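Local coordinates for OmpT protein (Vibrio cholerae serotype O1, PDB 6EHD) that probably forms a non-specific diffusion channel across the outer membrane, as a beta-barrel porin of the OmpF and OmpC kind, at residues L21-D26 with F317-R322. The protein carries 1 engineered substitution. Residues are numbered along the deposited sequence; the frame is centred on the assembly and turned at random.
Sequences LKFLED and FGIGAR. With C8E ((hydroxyethyloxy)tri(ethyloxy)octane), chain G.
Leu21 to Phe23 and Phe317 to Ile319 pair where the first long strand of the porin barrel meets its last, the seam that closes the barrel. Over residues 21-24 and 317-322 the two run antiparallel, their axes at 177°. Two hydrogen-bonded pairs flank the non-hydrogen-bonded pair Lys22-Gly318: Leu21 N gives to Ile319 O (3.0 Å) and Ile319 N to Leu21 O, then Phe23 N to Phe317 O (2.7 Å) and Phe317 N to Phe23 O. Gly318 CA adds a CA-H...O contact to Leu21 O at 3.4 Å. Leu21, Phe23, Phe317 and Ile319 share the apolar outer face. Ile319 CG1 lies between its backbone N and carbonyl carbon (chi1 57°), close to Leu21 CB at 3.8 Å and CD1 at 3.9 Å. The Phe23 ring turns its edge to Phe317 O, which lies in the ring plane 3.6 Å from CD1. Lys22 and Arg322 point to the pore side, where Arg322 NH1 donates to O18 of a bound C8E detergent (3.1 Å), its guanidinium also held by Tyr284 and Tyr324. Strand 30-47 continues the wall beyond 9-24, with Ile31 against Leu21; strand 281-291 continues it beyond 314-324, where Tyr287 meets the Phe317 ring and Ala285 touches Ile319.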
loop_
_atom_site.group_PDB
_atom_site.type_symbol
_atom_site.label_atom_id
_atom_site.label_comp_id
_atom_site.label_asym_id
_atom_site.label_seq_id
_atom_site.Cartn_x
_atom_site.Cartn_y
_atom_site.Cartn_z
ATOM N N LEU A 21 3.874 8.697 17.447
ATOM C CA LEU A 21 5.252 8.925 17.899
ATOM C C LEU A 21 6.087 7.752 17.405
ATOM O O LEU A 21 5.697 6.588 17.663
ATOM C CB LEU A 21 5.263 8.920 19.393
ATOM C CG LEU A 21 4.453 10.084 20.015
ATOM C CD1 LEU A 21 2.986 9.739 20.237
ATOM C CD2 LEU A 21 5.052 10.530 21.369
ATOM N N LYS A 22 7.174 8.065 16.691
ATOM C CA LYS A 22 8.094 7.041 16.139
ATOM C C LYS A 22 9.513 7.149 16.760
ATOM O O LYS A 22 10.060 8.292 16.869
ATOM C CB LYS A 22 8.138 7.121 14.645
ATOM C CG LYS A 22 6.836 6.629 13.997
ATOM C CD LYS A 22 6.833 6.774 12.476
ATOM C CE LYS A 22 7.656 5.721 11.792
ATOM N NZ LYS A 22 7.465 5.872 10.338
ATOM N N PHE A 23 10.063 5.998 17.192
ATOM C CA PHE A 23 11.405 5.943 17.831
ATOM C C PHE A 23 12.288 5.039 16.974
ATOM O O PHE A 23 12.193 3.811 17.059
ATOM C CB PHE A 23 11.332 5.396 19.242
ATOM C CG PHE A 23 10.338 6.115 20.167
ATOM C CD1 PHE A 23 8.957 5.893 20.041
ATOM C CD2 PHE A 23 10.792 6.954 21.205
ATOM C CE1 PHE A 23 8.025 6.546 20.879
ATOM C CE2 PHE A 23 9.891 7.631 22.034
ATOM C CZ PHE A 23 8.495 7.434 21.890
ATOM N N LEU A 24 13.038 5.637 16.075
ATOM C CA LEU A 24 13.855 4.878 15.106
ATOM C C LEU A 24 15.313 4.755 15.642
ATOM O O LEU A 24 15.841 5.724 16.148
ATOM C CB LEU A 24 13.834 5.508 13.736
ATOM C CG LEU A 24 12.487 5.703 13.009
ATOM C CD1 LEU A 24 12.722 6.291 11.622
ATOM C CD2 LEU A 24 11.737 4.366 12.995
ATOM N N GLU A 25 15.904 3.566 15.587
ATOM C CA GLU A 25 17.357 3.365 15.968
ATOM C C GLU A 25 18.235 4.574 15.626
ATOM O O GLU A 25 18.286 4.978 14.442
ATOM C CB GLU A 25 17.970 2.157 15.241
ATOM C CG GLU A 25 19.294 1.657 15.846
ATOM C CD GLU A 25 19.155 1.006 17.225
ATOM O OE1 GLU A 25 19.329 1.656 18.277
ATOM O OE2 GLU A 25 18.878 -0.172 17.298
ATOM N N ASP A 26 18.888 5.151 16.657
ATOM C CA ASP A 26 19.877 6.250 16.521
ATOM C C ASP A 26 19.247 7.589 16.140
ATOM O O ASP A 26 19.902 8.402 15.463
ATOM C CB ASP A 26 21.001 5.921 15.501
ATOM C CG ASP A 26 21.916 4.820 15.956
ATOM O OD1 ASP A 26 22.003 4.556 17.172
ATOM O OD2 ASP A 26 22.566 4.218 15.082
ATOM N N PHE A 317 10.443 1.509 17.467
ATOM C CA PHE A 317 9.169 1.437 18.156
ATOM C C PHE A 317 8.238 2.568 17.650
ATOM O O PHE A 317 8.685 3.661 17.281
ATOM C CB PHE A 317 9.297 1.625 19.688
ATOM C CG PHE A 317 10.272 0.706 20.311
ATOM C CD1 PHE A 317 11.669 0.984 20.249
ATOM C CD2 PHE A 317 9.825 -0.434 20.933
ATOM C CE1 PHE A 317 12.592 0.103 20.789
ATOM C CE2 PHE A 317 10.764 -1.306 21.528
ATOM C CZ PHE A 317 12.124 -1.033 21.419
ATOM N N GLY A 318 6.947 2.253 17.635
ATOM C CA GLY A 318 5.877 3.223 17.325
ATOM C C GLY A 318 4.706 3.110 18.210
ATOM O O GLY A 318 4.358 2.017 18.643
ATOM N N ILE A 319 4.074 4.248 18.608
ATOM C CA ILE A 319 2.847 4.185 19.327
ATOM C C ILE A 319 1.880 5.213 18.632
ATOM O O ILE A 319 2.289 6.263 18.145
ATOM C CB ILE A 319 3.008 4.548 20.843
ATOM C CG1 ILE A 319 3.627 5.935 20.970
ATOM C CG2 ILE A 319 3.910 3.507 21.567
ATOM C CD1 ILE A 319 3.724 6.462 22.427
ATOM N N GLY A 320 0.577 4.882 18.608
ATOM C CA GLY A 320 -0.404 5.799 17.896
ATOM C C GLY A 320 -1.756 5.742 18.402
ATOM O O GLY A 320 -2.129 4.788 19.078
ATOM N N ALA A 321 -2.561 6.771 18.068
ATOM C CA ALA A 321 -3.960 6.776 18.424
ATOM C C ALA A 321 -4.716 7.475 17.250
ATOM O O ALA A 321 -4.157 8.358 16.523
ATOM C CB ALA A 321 -4.237 7.669 19.677
ATOM N N ARG A 322 -5.906 6.984 17.047
ATOM C CA ARG A 322 -6.799 7.458 15.945
ATOM C C ARG A 322 -8.197 7.778 16.450
ATOM O O ARG A 322 -8.805 7.072 17.357
ATOM C CB ARG A 322 -6.978 6.308 14.883
ATOM C CG ARG A 322 -5.738 6.003 14.134
ATOM C CD ARG A 322 -5.973 4.808 13.189
ATOM N NE ARG A 322 -4.729 4.437 12.540
ATOM C CZ ARG A 322 -4.690 3.516 11.567
ATOM N NH1 ARG A 322 -5.834 2.905 11.180
ATOM N NH2 ARG A 322 -3.516 3.168 11.080
HETATM C C11 C8E G . -4.837 -5.372 10.020
HETATM O O12 C8E G . -4.627 -3.979 10.385
HETATM C C13 C8E G . -3.522 -3.402 9.640
HETATM C C14 C8E G . -3.421 -1.901 9.852
HETATM O O15 C8E G . -4.606 -1.366 9.215
HETATM C C16 C8E G . -5.167 -0.179 9.703
HETATM C C17 C8E G . -4.351 0.818 9.017
HETATM O O18 C8E G . -5.109 1.803 8.324
HETATM C C19 C8E G . -4.541 2.981 7.724
HETATM C C20 C8E G . -4.139 3.563 6.315
HETATM O O21 C8E G . -3.246 4.797 6.203
#